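PDB 6GSZ: alpha-L-rhamnosidase from Aspergillus terreus, which probably hydrolyses terminal non-reducing alpha-L-rhamnose residues from alpha-L-rhamnosides, and binds calcium ions. Local coordinates for residues His129-Asp141 and Gln275-Trp288. Residues are numbered along the deposited sequence; the frame is centred on the assembly and turned at random.
Sequences HRPIQFRKEFSVD and QKGWSQVGFNSTGW. With CA (calcium ion), chain Y.
R135 reaches from strand 132-140 into the coiled loop 275-288 and meets W278 and W288 with different parts of its side chain. R135 CD lies over the face of the W288 indole, 3.7 Å from the centroid of the six-membered ring. A bend at chi3 (-56°) then turns the guanidinium nearly perpendicular to that indole, and R135 NE donates almost straight to W278 O (2.8 Å). R135 NH2 reaches W278 O from above the carbonyl plane, at 3.2 Å and a poorer angle. F283 covers one guanidinium face with CB and CD2, its ring tilted 39° to the group.

Beside this, Q133 fits between the two tryptophans: its CG sits over the W278 six-membered ring, with the amide stacked on the indole at 21°, while Q133 NE2 approaches W288 CH2 (3.7 Å). A water links Q133 OE1 with Q275 N. W288 is itself held by NE1 donating in plane to a lone pair of Q275 OE1.

Toward the solvent side the packing thins. E137 OE2 comes no nearer to V281 than 3.7 Å, at CA, and a water joins E137 OE1 to G282 N.

The loop thus lies on the outer face of a two-sheet beta-sandwich, whose interior side chains F134 and F138 pack on L229 and L233. End-on, R135 NH1 and NH2 both hold E137 OE2 (3.0 Å each), and this carboxylate probably balances the arginine charge and steadies the guanidinium for the loop carbonyl.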
loop_
_atom_site.group_PDB
_atom_site.type_symbol
_atom_site.label_atom_id
_atom_site.label_comp_id
_atom_site.label_asym_id
_atom_site.label_seq_id
_atom_site.Cartn_x
_atom_site.Cartn_y
_atom_site.Cartn_z
ATOM N N HIS A 129 26.572 -6.405 2.339
ATOM C CA HIS A 129 26.668 -7.827 2.597
ATOM C C HIS A 129 26.406 -8.623 1.328
ATOM O O HIS A 129 25.314 -8.613 0.754
ATOM C CB HIS A 129 25.707 -8.253 3.698
ATOM C CG HIS A 129 25.974 -7.567 4.984
ATOM N ND1 HIS A 129 27.187 -7.691 5.636
ATOM C CD2 HIS A 129 25.271 -6.676 5.696
ATOM C CE1 HIS A 129 27.185 -6.960 6.729
ATOM N NE2 HIS A 129 25.981 -6.336 6.804
ATOM N N ARG A 130 27.400 -9.388 0.918
ATOM C CA ARG A 130 27.230 -10.307 -0.192
ATOM C C ARG A 130 26.223 -11.393 0.203
ATOM O O ARG A 130 26.312 -11.942 1.299
ATOM C CB ARG A 130 28.574 -10.944 -0.538
ATOM C CG ARG A 130 28.452 -11.859 -1.744
ATOM C CD ARG A 130 29.814 -12.134 -2.316
ATOM N NE ARG A 130 29.721 -13.061 -3.451
ATOM C CZ ARG A 130 30.801 -13.619 -3.994
ATOM N NH1 ARG A 130 32.006 -13.251 -3.573
ATOM N NH2 ARG A 130 30.653 -14.523 -4.960
ATOM N N PRO A 131 25.214 -11.720 -0.630
ATOM C CA PRO A 131 24.248 -12.741 -0.246
ATOM C C PRO A 131 24.900 -14.087 0.051
ATOM O O PRO A 131 25.976 -14.429 -0.530
ATOM C CB PRO A 131 23.331 -12.809 -1.470
ATOM C CG PRO A 131 23.365 -11.386 -1.967
ATOM C CD PRO A 131 24.827 -11.033 -1.881
ATOM N N ILE A 132 24.276 -14.850 0.939
ATOM C CA ILE A 132 24.741 -16.148 1.358
ATOM C C ILE A 132 23.744 -17.218 0.928
ATOM O O ILE A 132 22.523 -17.028 1.123
ATOM C CB ILE A 132 24.962 -16.186 2.874
ATOM C CG1 ILE A 132 26.041 -15.182 3.286
ATOM C CG2 ILE A 132 25.195 -17.608 3.331
ATOM C CD1 ILE A 132 27.413 -15.528 2.856
ATOM N N GLN A 133 24.225 -18.300 0.331
ATOM C CA GLN A 133 23.495 -19.488 0.035
ATOM C C GLN A 133 23.599 -20.428 1.228
ATOM O O GLN A 133 24.698 -20.692 1.696
ATOM C CB GLN A 133 24.012 -20.159 -1.237
ATOM C CG GLN A 133 23.884 -19.296 -2.494
ATOM C CD GLN A 133 24.558 -19.874 -3.716
ATOM O OE1 GLN A 133 24.140 -19.641 -4.831
ATOM N NE2 GLN A 133 25.683 -20.567 -3.544
ATOM N N PHE A 134 22.478 -20.996 1.652
ATOM C CA PHE A 134 22.386 -21.961 2.715
ATOM C C PHE A 134 21.763 -23.224 2.146
ATOM O O PHE A 134 20.818 -23.142 1.375
ATOM C CB PHE A 134 21.455 -21.463 3.814
ATOM C CG PHE A 134 21.940 -20.256 4.576
ATOM C CD1 PHE A 134 22.694 -20.397 5.727
ATOM C CD2 PHE A 134 21.600 -18.968 4.183
ATOM C CE1 PHE A 134 23.159 -19.294 6.432
ATOM C CE2 PHE A 134 22.059 -17.854 4.886
ATOM C CZ PHE A 134 22.814 -18.017 6.031
ATOM N N ARG A 135 22.303 -24.401 2.509
ATOM C CA ARG A 135 21.722 -25.605 1.979
ATOM C C ARG A 135 21.704 -26.735 3.020
ATOM O O ARG A 135 22.511 -26.801 3.937
ATOM C CB ARG A 135 22.437 -26.088 0.712
ATOM C CG ARG A 135 23.769 -26.785 0.934
ATOM C CD ARG A 135 24.473 -27.129 -0.379
ATOM N NE ARG A 135 23.684 -27.928 -1.290
ATOM C CZ ARG A 135 23.506 -29.239 -1.251
ATOM N NH1 ARG A 135 24.187 -29.985 -0.376
ATOM N NH2 ARG A 135 22.682 -29.796 -2.143
ATOM N N LYS A 136 20.758 -27.644 2.795
ATOM C CA LYS A 136 20.524 -28.827 3.627
ATOM C C LYS A 136 19.939 -29.936 2.746
ATOM O O LYS A 136 19.057 -29.691 1.920
ATOM C CB LYS A 136 19.557 -28.435 4.753
ATOM C CG LYS A 136 19.032 -29.569 5.624
ATOM C CD LYS A 136 20.019 -30.170 6.549
ATOM C CE LYS A 136 19.356 -30.970 7.653
ATOM N NZ LYS A 136 20.341 -31.643 8.522
ATOM N N GLU A 137 20.428 -31.153 2.924
ATOM C CA GLU A 137 19.815 -32.344 2.332
ATOM C C GLU A 137 19.166 -33.166 3.445
ATOM O O GLU A 137 19.606 -33.130 4.623
ATOM C CB GLU A 137 20.828 -33.188 1.556
ATOM C CG GLU A 137 21.479 -32.417 0.415
ATOM C CD GLU A 137 22.393 -33.233 -0.491
ATOM O OE1 GLU A 137 22.309 -34.481 -0.426
ATOM O OE2 GLU A 137 23.152 -32.623 -1.292
ATOM N N PHE A 138 18.071 -33.852 3.074
ATOM C CA PHE A 138 17.268 -34.617 4.050
ATOM C C PHE A 138 16.567 -35.730 3.290
ATOM O O PHE A 138 16.556 -35.737 2.072
ATOM C CB PHE A 138 16.265 -33.708 4.778
ATOM C CG PHE A 138 15.278 -32.994 3.887
ATOM C CD1 PHE A 138 15.635 -31.817 3.259
ATOM C CD2 PHE A 138 13.983 -33.476 3.707
ATOM C CE1 PHE A 138 14.736 -31.136 2.472
ATOM C CE2 PHE A 138 13.078 -32.787 2.907
ATOM C CZ PHE A 138 13.460 -31.618 2.298
ATOM N N SER A 139 15.937 -36.609 4.053
ATOM C CA SER A 139 15.280 -37.776 3.535
ATOM C C SER A 139 13.819 -37.775 3.943
ATOM O O SER A 139 13.511 -37.500 5.105
ATOM C CB SER A 139 15.911 -39.001 4.121
ATOM O OG SER A 139 17.213 -39.111 3.655
ATOM N N VAL A 140 12.965 -38.171 3.007
ATOM C CA VAL A 140 11.577 -38.474 3.287
ATOM C C VAL A 140 11.377 -39.931 2.878
ATOM O O VAL A 140 11.160 -40.231 1.720
ATOM C CB VAL A 140 10.638 -37.506 2.554
ATOM C CG1 VAL A 140 9.189 -37.823 2.873
ATOM C CG2 VAL A 140 10.938 -36.068 2.910
ATOM N N ASP A 141 11.540 -40.836 3.837
ATOM C CA ASP A 141 11.584 -42.281 3.490
ATOM C C ASP A 141 10.292 -43.038 3.834
ATOM O O ASP A 141 10.256 -44.262 3.907
ATOM C CB ASP A 141 12.775 -42.947 4.159
ATOM C CG ASP A 141 14.106 -42.321 3.783
ATOM O OD1 ASP A 141 14.379 -42.121 2.538
ATOM O OD2 ASP A 141 14.859 -42.052 4.728
ATOM N N GLN A 275 26.633 -22.083 -9.226
ATOM C CA GLN A 275 26.919 -23.473 -8.858
ATOM C C GLN A 275 25.703 -24.342 -9.170
ATOM O O GLN A 275 24.824 -24.526 -8.336
ATOM C CB GLN A 275 27.282 -23.543 -7.379
ATOM C CG GLN A 275 28.565 -22.779 -7.024
ATOM C CD GLN A 275 28.820 -22.888 -5.536
ATOM O OE1 GLN A 275 29.008 -23.991 -5.065
ATOM N NE2 GLN A 275 28.743 -21.778 -4.796
ATOM N N LYS A 276 25.625 -24.827 -10.403
ATOM C CA LYS A 276 24.459 -25.562 -10.837
ATOM C C LYS A 276 24.270 -26.798 -9.937
ATOM O O LYS A 276 25.211 -27.498 -9.614
ATOM C CB LYS A 276 24.549 -25.911 -12.325
ATOM C CG LYS A 276 23.257 -26.531 -12.842
ATOM C CD LYS A 276 22.976 -26.363 -14.320
ATOM C CE LYS A 276 21.512 -26.649 -14.625
ATOM N NZ LYS A 276 21.229 -26.780 -16.078
ATOM N N GLY A 277 23.039 -27.023 -9.489
ATOM C CA GLY A 277 22.697 -28.169 -8.667
ATOM C C GLY A 277 22.756 -27.912 -7.162
ATOM O O GLY A 277 22.517 -28.832 -6.398
ATOM N N TRP A 278 23.068 -26.685 -6.714
ATOM C CA TRP A 278 23.238 -26.462 -5.290
ATOM C C TRP A 278 21.959 -26.704 -4.486
ATOM O O TRP A 278 22.051 -26.892 -3.273
ATOM C CB TRP A 278 23.845 -25.078 -5.030
ATOM C CG TRP A 278 22.901 -23.939 -5.223
ATOM C CD1 TRP A 278 22.626 -23.298 -6.395
ATOM C CD2 TRP A 278 22.140 -23.280 -4.210
ATOM N NE1 TRP A 278 21.722 -22.287 -6.186
ATOM C CE2 TRP A 278 21.438 -22.241 -4.853
ATOM C CE3 TRP A 278 22.024 -23.425 -2.831
ATOM C CZ2 TRP A 278 20.611 -21.366 -4.163
ATOM C CZ3 TRP A 278 21.244 -22.522 -2.140
ATOM C CH2 TRP A 278 20.520 -21.537 -2.802
ATOM N N SER A 279 20.780 -26.582 -5.109
ATOM C CA SER A 279 19.532 -26.844 -4.417
ATOM C C SER A 279 18.976 -28.237 -4.724
ATOM O O SER A 279 17.792 -28.466 -4.575
ATOM C CB SER A 279 18.505 -25.758 -4.679
ATOM O OG SER A 279 18.013 -25.795 -6.004
ATOM N N GLN A 280 19.847 -29.165 -5.162
ATOM C CA GLN A 280 19.478 -30.527 -5.459
ATOM C C GLN A 280 20.432 -31.500 -4.764
ATOM O O GLN A 280 21.540 -31.161 -4.359
ATOM C CB GLN A 280 19.521 -30.788 -6.957
ATOM C CG GLN A 280 18.432 -30.026 -7.679
ATOM C CD GLN A 280 18.751 -29.818 -9.134
ATOM O OE1 GLN A 280 19.489 -28.893 -9.517
ATOM N NE2 GLN A 280 18.172 -30.674 -9.944
ATOM N N VAL A 281 19.959 -32.722 -4.593
ATOM C CA VAL A 281 20.815 -33.760 -3.972
ATOM C C VAL A 281 21.957 -34.159 -4.904
ATOM O O VAL A 281 21.969 -33.850 -6.084
ATOM C CB VAL A 281 20.010 -34.984 -3.528
ATOM C CG1 VAL A 281 18.953 -34.555 -2.563
ATOM C CG2 VAL A 281 19.411 -35.746 -4.697
ATOM N N GLY A 282 22.951 -34.815 -4.316
ATOM C CA GLY A 282 24.092 -35.291 -5.089
ATOM C C GLY A 282 25.038 -34.173 -5.477
ATOM O O GLY A 282 25.892 -34.348 -6.362
ATOM N N PHE A 283 24.960 -33.047 -4.768
ATOM C CA PHE A 283 25.746 -31.871 -5.068
ATOM C C PHE A 283 27.145 -31.988 -4.475
ATOM O O PHE A 283 27.292 -32.501 -3.363
ATOM C CB PHE A 283 25.035 -30.657 -4.465
ATOM C CG PHE A 283 25.756 -29.349 -4.654
ATOM C CD1 PHE A 283 25.881 -28.807 -5.930
ATOM C CD2 PHE A 283 26.269 -28.655 -3.569
ATOM C CE1 PHE A 283 26.544 -27.606 -6.117
ATOM C CE2 PHE A 283 26.902 -27.445 -3.759
ATOM C CZ PHE A 283 27.034 -26.927 -5.034
ATOM N N ASN A 284 28.128 -31.417 -5.179
ATOM C CA ASN A 284 29.505 -31.308 -4.691
ATOM C C ASN A 284 29.601 -30.083 -3.781
ATOM O O ASN A 284 29.778 -28.991 -4.269
ATOM C CB ASN A 284 30.525 -31.123 -5.831
ATOM C CG ASN A 284 31.942 -30.900 -5.334
ATOM O OD1 ASN A 284 32.251 -31.204 -4.174
ATOM N ND2 ASN A 284 32.819 -30.402 -6.208
ATOM N N SER A 285 29.544 -30.285 -2.470
ATOM C CA SER A 285 29.569 -29.169 -1.536
ATOM C C SER A 285 30.974 -28.956 -0.964
ATOM O O SER A 285 31.117 -28.315 0.076
ATOM C CB SER A 285 28.582 -29.381 -0.438
ATOM O OG SER A 285 29.010 -30.430 0.395
ATOM N N THR A 286 31.998 -29.505 -1.639
ATOM C CA THR A 286 33.359 -29.193 -1.346
ATOM C C THR A 286 33.549 -27.690 -1.411
ATOM O O THR A 286 33.086 -27.000 -2.363
ATOM C CB THR A 286 34.333 -29.862 -2.321
ATOM O OG1 THR A 286 34.059 -31.242 -2.054
ATOM C CG2 THR A 286 35.791 -29.479 -2.113
ATOM N N GLY A 287 34.208 -27.184 -0.384
ATOM C CA GLY A 287 34.475 -25.781 -0.334
ATOM C C GLY A 287 33.380 -24.989 0.344
ATOM O O GLY A 287 33.629 -23.829 0.648
ATOM N N TRP A 288 32.207 -25.591 0.593
ATOM C CA TRP A 288 31.189 -24.915 1.373
ATOM C C TRP A 288 31.623 -24.882 2.836
ATOM O O TRP A 288 32.355 -25.761 3.334
ATOM C CB TRP A 288 29.795 -25.530 1.176
ATOM C CG TRP A 288 29.171 -25.212 -0.143
ATOM C CD1 TRP A 288 29.738 -25.272 -1.373
ATOM C CD2 TRP A 288 27.842 -24.687 -0.369
ATOM N NE1 TRP A 288 28.889 -24.849 -2.352
ATOM C CE2 TRP A 288 27.716 -24.472 -1.764
ATOM C CE3 TRP A 288 26.750 -24.340 0.443
ATOM C CZ2 TRP A 288 26.550 -23.952 -2.339
ATOM C CZ3 TRP A 288 25.615 -23.809 -0.123
ATOM C CH2 TRP A 288 25.515 -23.625 -1.500
HETATM CA CA CA Y . 10.921 -46.444 3.444
HETATM O O HOH W 1 24.747 -20.729 -7.423
HETATM O O HOH W 2 23.113 -36.490 -1.928
HETATM O O HOH W 3 10.766 -45.897 1.292
#